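Local coordinates for trehalose-6-phosphate phosphatase (Neosartorya fumigata, PDB 5DXL), which belongs to the trehalose-phosphatase family of the HAD clan, proteins built around a Rossmann-like core with a largely parallel central sheet, at residues A[20-25]-A[59-64]; A[50-55]-A[78-83]. One frame throughout, in Å; residues are numbered along the deposited sequence.

Interaction 1: A[20-25]-A[59-64]; sequences KRLFMF and RNAVWI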
ATOM      1  N   LYS A  20     -22.274  -1.004  -0.820  1.00 19.21           N
ATOM      2  CA  LYS A  20     -20.971  -1.636  -0.996  1.00 15.91           C
ATOM      3  C   LYS A  20     -19.889  -0.730  -0.419  1.00 16.75           C
ATOM      4  O   LYS A  20     -19.856   0.474  -0.699  1.00 18.78           O
ATOM      5  CB  LYS A  20     -20.652  -1.902  -2.468  1.00 18.96           C
ATOM      6  CG  LYS A  20     -21.535  -2.925  -3.170  1.00 27.36           C
ATOM      7  CD  LYS A  20     -20.947  -3.204  -4.548  1.00 29.87           C
ATOM      8  CE  LYS A  20     -21.996  -3.679  -5.537  1.00 39.22           C
ATOM      9  NZ  LYS A  20     -21.480  -3.542  -6.927  1.00 42.27           N
ATOM     10  N   ARG A  21     -18.992  -1.319   0.362  1.00 13.61           N
ATOM     11  CA  ARG A  21     -17.927  -0.549   1.016  1.00 14.56           C
ATOM     12  C   ARG A  21     -16.568  -1.127   0.670  1.00 12.85           C
ATOM     13  O   ARG A  21     -16.415  -2.347   0.578  1.00 12.10           O
ATOM     14  CB  ARG A  21     -18.098  -0.549   2.539  1.00 10.77           C
ATOM     15  CG  ARG A  21     -19.400   0.042   3.101  1.00 13.18           C
ATOM     16  CD  ARG A  21     -20.516  -0.984   3.106  1.00 17.16           C
ATOM     17  NE  ARG A  21     -21.584  -0.586   4.018  1.00 16.88           N
ATOM     18  CZ  ARG A  21     -21.819  -1.136   5.201  1.00 15.06           C
ATOM     19  NH1 ARG A  21     -21.069  -2.136   5.652  1.00 14.82           N
ATOM     20  NH2 ARG A  21     -22.831  -0.684   5.931  1.00 19.07           N
ATOM     21  N   LEU A  22     -15.580  -0.250   0.500  1.00 10.91           N
ATOM     22  CA  LEU A  22     -14.209  -0.679   0.234  1.00 11.69           C
ATOM     23  C   LEU A  22     -13.277  -0.087   1.276  1.00 10.27           C
ATOM     24  O   LEU A  22     -13.313   1.120   1.518  1.00 11.13           O
ATOM     25  CB  LEU A  22     -13.770  -0.251  -1.164  1.00 10.11           C
ATOM     26  CG  LEU A  22     -12.297  -0.448  -1.517  1.00 10.67           C
ATOM     27  CD1 LEU A  22     -11.909  -1.927  -1.536  1.00 12.69           C
ATOM     28  CD2 LEU A  22     -11.999   0.197  -2.865  1.00 13.43           C
ATOM     29  N   PHE A  23     -12.476  -0.947   1.904  1.00  7.89           N
ATOM     30  CA  PHE A  23     -11.482  -0.517   2.897  1.00  9.65           C
ATOM     31  C   PHE A  23     -10.085  -0.897   2.436  1.00  7.35           C
ATOM     32  O   PHE A  23      -9.854  -2.039   2.034  1.00  7.64           O
ATOM     33  CB  PHE A  23     -11.754  -1.172   4.256  1.00  8.27           C
ATOM     34  CG  PHE A  23     -13.038  -0.733   4.907  1.00  7.53           C
ATOM     35  CD1 PHE A  23     -13.041   0.291   5.834  1.00 10.27           C
ATOM     36  CD2 PHE A  23     -14.239  -1.369   4.611  1.00 12.08           C
ATOM     37  CE1 PHE A  23     -14.222   0.692   6.446  1.00 12.90           C
ATOM     38  CE2 PHE A  23     -15.423  -0.965   5.215  1.00 12.21           C
ATOM     39  CZ  PHE A  23     -15.416   0.050   6.139  1.00 13.33           C
HETATM   40  N   MSE A  24      -9.151   0.049   2.460  1.00  7.59           N
HETATM   41  CA  MSE A  24      -7.766  -0.257   2.141  1.00  8.44           C
HETATM   42  C   MSE A  24      -6.886   0.303   3.253  1.00 10.12           C
HETATM   43  O   MSE A  24      -6.821   1.521   3.443  1.00 11.39           O
HETATM   44  CB  MSE A  24      -7.393   0.322   0.764  1.00  8.29           C
HETATM   45  CG  MSE A  24      -8.237  -0.279  -0.359  1.00  9.05           C
HETATM   46 SE   MSE A  24      -7.870   0.412  -2.168  1.00 23.39          SE
HETATM   47  CE  MSE A  24      -8.437   2.246  -1.943  1.00 19.97           C
ATOM     48  N   PHE A  25      -6.230  -0.592   3.988  1.00  7.67           N
ATOM     49  CA  PHE A  25      -5.406  -0.213   5.137  1.00  7.23           C
ATOM     50  C   PHE A  25      -3.954  -0.606   4.959  1.00  7.57           C
ATOM     51  O   PHE A  25      -3.677  -1.771   4.688  1.00  7.66           O
ATOM     52  CB  PHE A  25      -5.878  -0.930   6.413  1.00  7.11           C
ATOM     53  CG  PHE A  25      -7.337  -0.762   6.731  1.00 10.12           C
ATOM     54  CD1 PHE A  25      -7.983   0.453   6.565  1.00 16.94           C
ATOM     55  CD2 PHE A  25      -8.052  -1.829   7.216  1.00 12.43           C
ATOM     56  CE1 PHE A  25      -9.339   0.583   6.892  1.00 16.09           C
ATOM     57  CE2 PHE A  25      -9.399  -1.705   7.561  1.00  9.28           C
ATOM     58  CZ  PHE A  25     -10.036  -0.505   7.408  1.00 13.67           C
ATOM     59  N   ARG A  59     -20.950  -6.787   2.878  1.00 13.21           N
ATOM     60  CA  ARG A  59     -21.050  -5.508   2.189  1.00 12.58           C
ATOM     61  C   ARG A  59     -19.673  -4.852   2.128  1.00 12.18           C
ATOM     62  O   ARG A  59     -19.463  -3.935   1.345  1.00 13.52           O
ATOM     63  CB  ARG A  59     -22.036  -4.580   2.890  1.00 14.51           C
ATOM     64  CG  ARG A  59     -23.480  -5.119   2.937  1.00 17.67           C
ATOM     65  CD  ARG A  59     -24.366  -4.208   3.780  1.00 19.03           C
ATOM     66  NE  ARG A  59     -23.978  -4.211   5.189  1.00 19.50           N
ATOM     67  CZ  ARG A  59     -24.535  -3.462   6.139  1.00 16.43           C
ATOM     68  NH1 ARG A  59     -25.533  -2.629   5.842  1.00 24.20           N
ATOM     69  NH2 ARG A  59     -24.104  -3.559   7.391  1.00 19.92           N
ATOM     70  N   ASN A  60     -18.757  -5.331   2.967  1.00 11.66           N
ATOM     71  CA  ASN A  60     -17.414  -4.744   3.043  1.00 10.38           C
ATOM     72  C   ASN A  60     -16.392  -5.566   2.273  1.00 12.26           C
ATOM     73  O   ASN A  60     -16.383  -6.791   2.339  1.00 15.50           O
ATOM     74  CB  ASN A  60     -16.948  -4.621   4.502  1.00  8.78           C
ATOM     75  CG  ASN A  60     -17.857  -3.730   5.339  1.00 11.48           C
ATOM     76  OD1 ASN A  60     -18.521  -2.840   4.815  1.00 12.68           O
ATOM     77  ND2 ASN A  60     -17.871  -3.956   6.642  1.00 11.79           N
ATOM     78  N   ALA A  61     -15.519  -4.884   1.544  1.00  9.24           N
ATOM     79  CA  ALA A  61     -14.335  -5.520   0.990  1.00 11.72           C
ATOM     80  C   ALA A  61     -13.160  -4.917   1.744  1.00 10.73           C
ATOM     81  O   ALA A  61     -12.917  -3.711   1.645  1.00 11.40           O
ATOM     82  CB  ALA A  61     -14.211  -5.270  -0.523  1.00 12.08           C
ATOM     83  N   VAL A  62     -12.458  -5.741   2.510  1.00  8.91           N
ATOM     84  CA  VAL A  62     -11.437  -5.232   3.421  1.00  7.74           C
ATOM     85  C   VAL A  62     -10.061  -5.708   2.982  1.00  8.12           C
ATOM     86  O   VAL A  62      -9.804  -6.917   2.912  1.00  9.30           O
ATOM     87  CB  VAL A  62     -11.713  -5.681   4.880  1.00  8.65           C
ATOM     88  CG1 VAL A  62     -10.673  -5.097   5.822  1.00  9.77           C
ATOM     89  CG2 VAL A  62     -13.120  -5.255   5.318  1.00  9.81           C
ATOM     90  N   TRP A  63      -9.191  -4.747   2.682  1.00  8.70           N
ATOM     91  CA  TRP A  63      -7.847  -5.032   2.183  1.00  8.68           C
ATOM     92  C   TRP A  63      -6.765  -4.537   3.125  1.00  8.45           C
ATOM     93  O   TRP A  63      -6.829  -3.403   3.617  1.00  9.04           O
ATOM     94  CB  TRP A  63      -7.638  -4.387   0.808  1.00  7.39           C
ATOM     95  CG  TRP A  63      -8.306  -5.169  -0.276  1.00  9.43           C
ATOM     96  CD1 TRP A  63      -9.600  -5.066  -0.684  1.00 13.23           C
ATOM     97  CD2 TRP A  63      -7.713  -6.207  -1.059  1.00  9.36           C
ATOM     98  NE1 TRP A  63      -9.850  -5.975  -1.696  1.00 14.20           N
ATOM     99  CE2 TRP A  63      -8.703  -6.685  -1.941  1.00 11.57           C
ATOM    100  CE3 TRP A  63      -6.434  -6.769  -1.109  1.00 11.08           C
ATOM    101  CZ2 TRP A  63      -8.448  -7.698  -2.864  1.00 12.69           C
ATOM    102  CZ3 TRP A  63      -6.186  -7.781  -2.024  1.00 13.48           C
ATOM    103  CH2 TRP A  63      -7.192  -8.232  -2.887  1.00 14.71           C
ATOM    104  N   ILE A  64      -5.773  -5.395   3.363  1.00  6.85           N
ATOM    105  CA  ILE A  64      -4.543  -5.007   4.048  1.00  6.43           C
ATOM    106  C   ILE A  64      -3.451  -4.900   2.972  1.00  9.26           C
ATOM    107  O   ILE A  64      -3.203  -5.871   2.253  1.00  9.84           O
ATOM    108  CB  ILE A  64      -4.124  -6.037   5.123  1.00  7.37           C
ATOM    109  CG1 ILE A  64      -5.277  -6.381   6.073  1.00 10.64           C
ATOM    110  CG2 ILE A  64      -2.901  -5.546   5.921  1.00 10.28           C
ATOM    111  CD1 ILE A  64      -5.905  -5.174   6.745  1.00 11.97           C
TER
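Arg21 and Arg59 lay their guanidinium groups over one another: NH2 of Arg21 sits above the centre of the Arg59 group, 3.3 Å from Arg59 CZ, while NE of Arg59 lies over one face of the Arg21 group near its rim. These side chains project from neighbouring parallel strands, 21-25 and 60-64, of the Rossmann-like HAD core, joined through helix 45-56 as a beta-alpha-beta unit. The two guanidinium planes are inclined by 36°, and the like charges are probably eased by Asp57, whose OD2 makes a salt bridge with Arg59 NH2. At the edge of the Arg21 group, NH1 donates to OD1 of Asn60 at 2.8 Å, with the amide turned only 20° from the guanidinium plane. The bend of the Arg21 chain at chi2 (84°) directs CD back toward that oxygen. The same OD1 lies in the plane of the Phe23 ring at its edge, 3.6 Å from CE2.

The strands run almost parallel, and the ladder alternates: Arg21 N and Phe23 N donate to the carbonyls of Arg59 and Ala61, and Ala61 N and Trp63 N donate back to Arg21 and Phe23. Arg21, Phe23, Phe25, Asn60, Val62 and Ile64 share the face on which helix 45-56 packs. On the face of Leu22, Met24, Ala61 and Trp63, helix 190-199 is the neighbour; there Leu22 CD1 approaches Trp63 CD1 obliquely at 4.0 Å. The pairing goes on to Ile65 beyond Phe25, whose N donates to Trp63 O at 2.9 Å.

Interaction 2: A[50-55]-A[78-83]; sequences TLKTLA and GHIPEL
Ile80 and Ala55 meet through methyl groups, and apolar contact accounts for most of the direct touching between helix 45-56 and the loop 78-83 that leads from helix 70-77 to strand 84-87. Ile80 uses both its branches. CD1 lies beside the helix backbone, 3.9 Å from CB of Lys52, and also approaches CB of Leu51; CG2 reaches CB of Ala55 at 4.1 Å. Its chi1 (-55°) puts CG1 anti to the carbonyl carbon, and an extended chi2 (164°) carries CD1 to the backbone N and CB of Lys52, while CG2 sits over Lys52 CA. The small Ala55 side chain receives three neighbours: besides Ile80 CG2, its CB is 3.8 Å from CB of Glu82 and 4.0 Å from CD2 of Leu83. Leu83 and Ala55 both also touch Val62 of strand 60-65, which places this packing beside the sheet.

Polar contact is sparser. No direct hydrogen bond crosses between the segments; instead one water donates to the carbonyl O of Lys52 and to OE1 of Glu82, at 2.9 Å from each. Glu82 bends at chi2 (84°), which turns CD away from a straight chain, and the carboxylate meets the water while CB and CG lie against the helix, CB being 3.3 Å from O of Ala55.

Within the loop, a type I beta turn from Ile80 to Leu83, closed by the bond from Leu83 N to Ile80 O, brings Ile80, Glu82 and Leu83 to the same helix. Arg94 also bonds to the carbonyl oxygens of Gly78, Ile80 and Leu83. The chemistry implies a seam held by close apolar fit around Ala55, with its polar part relayed through a single water bridge rather than a direct bond.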
ATOM      1  N   THR A  50     -11.112  -6.503  15.653  1.00 13.42           N
ATOM      2  CA  THR A  50     -11.646  -5.366  14.918  1.00 14.21           C
ATOM      3  C   THR A  50     -11.703  -5.665  13.423  1.00 10.92           C
ATOM      4  O   THR A  50     -12.714  -5.406  12.766  1.00 11.84           O
ATOM      5  CB  THR A  50     -10.788  -4.119  15.187  1.00 13.87           C
ATOM      6  OG1 THR A  50     -10.758  -3.880  16.602  1.00 16.46           O
ATOM      7  CG2 THR A  50     -11.359  -2.894  14.491  1.00 15.77           C
ATOM      8  N   LEU A  51     -10.625  -6.236  12.899  1.00 11.11           N
ATOM      9  CA  LEU A  51     -10.572  -6.599  11.483  1.00  9.78           C
ATOM     10  C   LEU A  51     -11.525  -7.740  11.150  1.00 12.38           C
ATOM     11  O   LEU A  51     -12.192  -7.711  10.116  1.00 11.25           O
ATOM     12  CB  LEU A  51      -9.150  -6.982  11.074  1.00 10.86           C
ATOM     13  CG  LEU A  51      -8.144  -5.836  11.028  1.00 10.11           C
ATOM     14  CD1 LEU A  51      -6.758  -6.388  10.707  1.00 13.30           C
ATOM     15  CD2 LEU A  51      -8.558  -4.809   9.980  1.00 11.46           C
ATOM     16  N   LYS A  52     -11.581  -8.745  12.021  1.00 11.10           N
ATOM     17  CA  LYS A  52     -12.445  -9.892  11.767  1.00 11.29           C
ATOM     18  C   LYS A  52     -13.906  -9.454  11.689  1.00 13.44           C
ATOM     19  O   LYS A  52     -14.652  -9.866  10.789  1.00 12.55           O
ATOM     20  CB  LYS A  52     -12.247 -10.952  12.842  1.00 13.85           C
ATOM     21  CG  LYS A  52     -13.149 -12.150  12.654  1.00 16.26           C
ATOM     22  CD  LYS A  52     -12.901 -13.184  13.737  1.00 23.09           C
ATOM     23  CE  LYS A  52     -13.819 -14.389  13.548  1.00 27.63           C
ATOM     24  NZ  LYS A  52     -13.555 -15.432  14.579  1.00 34.87           N
ATOM     25  N   THR A  53     -14.308  -8.591  12.621  1.00 12.08           N
ATOM     26  CA  THR A  53     -15.682  -8.111  12.657  1.00 12.91           C
ATOM     27  C   THR A  53     -16.000  -7.257  11.428  1.00 12.21           C
ATOM     28  O   THR A  53     -17.065  -7.401  10.827  1.00 12.78           O
ATOM     29  CB  THR A  53     -15.942  -7.329  13.956  1.00 14.98           C
ATOM     30  OG1 THR A  53     -15.813  -8.233  15.067  1.00 16.16           O
ATOM     31  CG2 THR A  53     -17.335  -6.698  13.962  1.00 12.91           C
ATOM     32  N   LEU A  54     -15.070  -6.395  11.029  1.00 10.52           N
ATOM     33  CA  LEU A  54     -15.300  -5.566   9.849  1.00  8.96           C
ATOM     34  C   LEU A  54     -15.462  -6.427   8.590  1.00  9.27           C
ATOM     35  O   LEU A  54     -16.357  -6.192   7.775  1.00 11.01           O
ATOM     36  CB  LEU A  54     -14.145  -4.561   9.674  1.00  8.98           C
ATOM     37  CG  LEU A  54     -14.355  -3.546   8.545  1.00  9.56           C
ATOM     38  CD1 LEU A  54     -15.398  -2.516   8.963  1.00 11.13           C
ATOM     39  CD2 LEU A  54     -13.039  -2.843   8.179  1.00  9.57           C
ATOM     40  N   ALA A  55     -14.608  -7.435   8.455  1.00 10.92           N
ATOM     41  CA  ALA A  55     -14.577  -8.250   7.245  1.00  8.76           C
ATOM     42  C   ALA A  55     -15.714  -9.267   7.204  1.00 10.09           C
ATOM     43  O   ALA A  55     -16.018  -9.805   6.152  1.00 11.11           O
ATOM     44  CB  ALA A  55     -13.233  -8.967   7.123  1.00 10.48           C
ATOM     45  N   GLY A  78      -4.263 -14.310   8.225  1.00 12.43           N
ATOM     46  CA  GLY A  78      -4.794 -15.162   7.176  1.00 12.57           C
ATOM     47  C   GLY A  78      -5.962 -16.039   7.605  1.00 10.64           C
ATOM     48  O   GLY A  78      -6.674 -16.582   6.763  1.00 13.38           O
ATOM     49  N   HIS A  79      -6.151 -16.165   8.917  1.00 12.28           N
ATOM     50  CA  HIS A  79      -7.257 -16.948   9.457  1.00 12.08           C
ATOM     51  C   HIS A  79      -8.598 -16.232   9.299  1.00 13.30           C
ATOM     52  O   HIS A  79      -9.651 -16.819   9.575  1.00 15.07           O
ATOM     53  CB  HIS A  79      -7.020 -17.244  10.930  1.00 12.78           C
ATOM     54  CG  HIS A  79      -7.031 -16.012  11.777  1.00 15.34           C
ATOM     55  ND1 HIS A  79      -6.009 -15.089  11.752  1.00 12.04           N
ATOM     56  CD2 HIS A  79      -7.966 -15.522  12.623  1.00 15.58           C
ATOM     57  CE1 HIS A  79      -6.296 -14.098  12.582  1.00 13.46           C
ATOM     58  NE2 HIS A  79      -7.482 -14.334  13.116  1.00 13.95           N
ATOM     59  N   ILE A  80      -8.560 -14.957   8.911  1.00 10.88           N
ATOM     60  CA  ILE A  80      -9.771 -14.207   8.579  1.00 11.77           C
ATOM     61  C   ILE A  80      -9.970 -14.342   7.074  1.00 13.28           C
ATOM     62  O   ILE A  80      -9.342 -13.644   6.285  1.00 11.23           O
ATOM     63  CB  ILE A  80      -9.659 -12.732   8.990  1.00 13.12           C
ATOM     64  CG1 ILE A  80      -9.315 -12.636  10.480  1.00 14.72           C
ATOM     65  CG2 ILE A  80     -10.952 -11.978   8.667  1.00 12.58           C
ATOM     66  CD1 ILE A  80      -8.819 -11.277  10.916  1.00 14.88           C
ATOM     67  N   PRO A  81     -10.839 -15.267   6.657  1.00 12.07           N
ATOM     68  CA  PRO A  81     -10.845 -15.632   5.239  1.00 14.55           C
ATOM     69  C   PRO A  81     -11.297 -14.496   4.325  1.00 11.70           C
ATOM     70  O   PRO A  81     -10.896 -14.453   3.167  1.00 14.11           O
ATOM     71  CB  PRO A  81     -11.831 -16.811   5.189  1.00 15.57           C
ATOM     72  CG  PRO A  81     -12.703 -16.627   6.381  1.00 19.66           C
ATOM     73  CD  PRO A  81     -11.834 -16.018   7.441  1.00 16.44           C
ATOM     74  N   GLU A  82     -12.090 -13.571   4.852  1.00 11.89           N
ATOM     75  CA  GLU A  82     -12.622 -12.496   4.029  1.00 11.20           C
ATOM     76  C   GLU A  82     -11.614 -11.392   3.725  1.00  9.87           C
ATOM     77  O   GLU A  82     -11.868 -10.543   2.875  1.00 11.09           O
ATOM     78  CB  GLU A  82     -13.852 -11.873   4.707  1.00 10.38           C
ATOM     79  CG  GLU A  82     -15.020 -12.847   4.953  1.00 11.94           C
ATOM     80  CD  GLU A  82     -14.877 -13.638   6.233  1.00 17.18           C
ATOM     81  OE1 GLU A  82     -13.860 -13.489   6.941  1.00 16.15           O
ATOM     82  OE2 GLU A  82     -15.799 -14.427   6.543  1.00 19.13           O
ATOM     83  N   LEU A  83     -10.484 -11.372   4.427  1.00  9.28           N
ATOM     84  CA  LEU A  83      -9.525 -10.295   4.177  1.00  8.86           C
ATOM     85  C   LEU A  83      -8.842 -10.474   2.843  1.00 10.03           C
ATOM     86  O   LEU A  83      -8.339 -11.558   2.539  1.00 11.24           O
ATOM     87  CB  LEU A  83      -8.447 -10.233   5.253  1.00 12.05           C
ATOM     88  CG  LEU A  83      -8.799  -9.753   6.646  1.00 12.48           C
ATOM     89  CD1 LEU A  83      -7.519  -9.785   7.491  1.00 12.31           C
ATOM     90  CD2 LEU A  83      -9.358  -8.335   6.585  1.00 12.66           C
TER
HETATM   91  O   HOH W   1     -14.504 -12.499   9.571  1.00 21.43           O

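In the fold
Interactions 1 and 2 have centres 10 Å apart and lie on the same side of the chain's centre. Along the chain their segments alternate: strand 21-25, helix 45-56, strand 60-65, then the loop before strand 84-87. Helix 45-56 is therefore both the crossover of the beta-alpha-beta unit that pairs the strands of interaction 1 and one partner in interaction 2. Direct contacts join them: Val62 CG1 meets Leu83 CD2 at 3.6 Å, Phe23 CZ meets Leu54 CD1 at 3.8 Å, and Asn60 ND2 probably bonds to Leu54 O. In the HAD core, helix 45-56 and the loop 78-83 thus pack side by side on the sheet face that carries Phe23 and Val62.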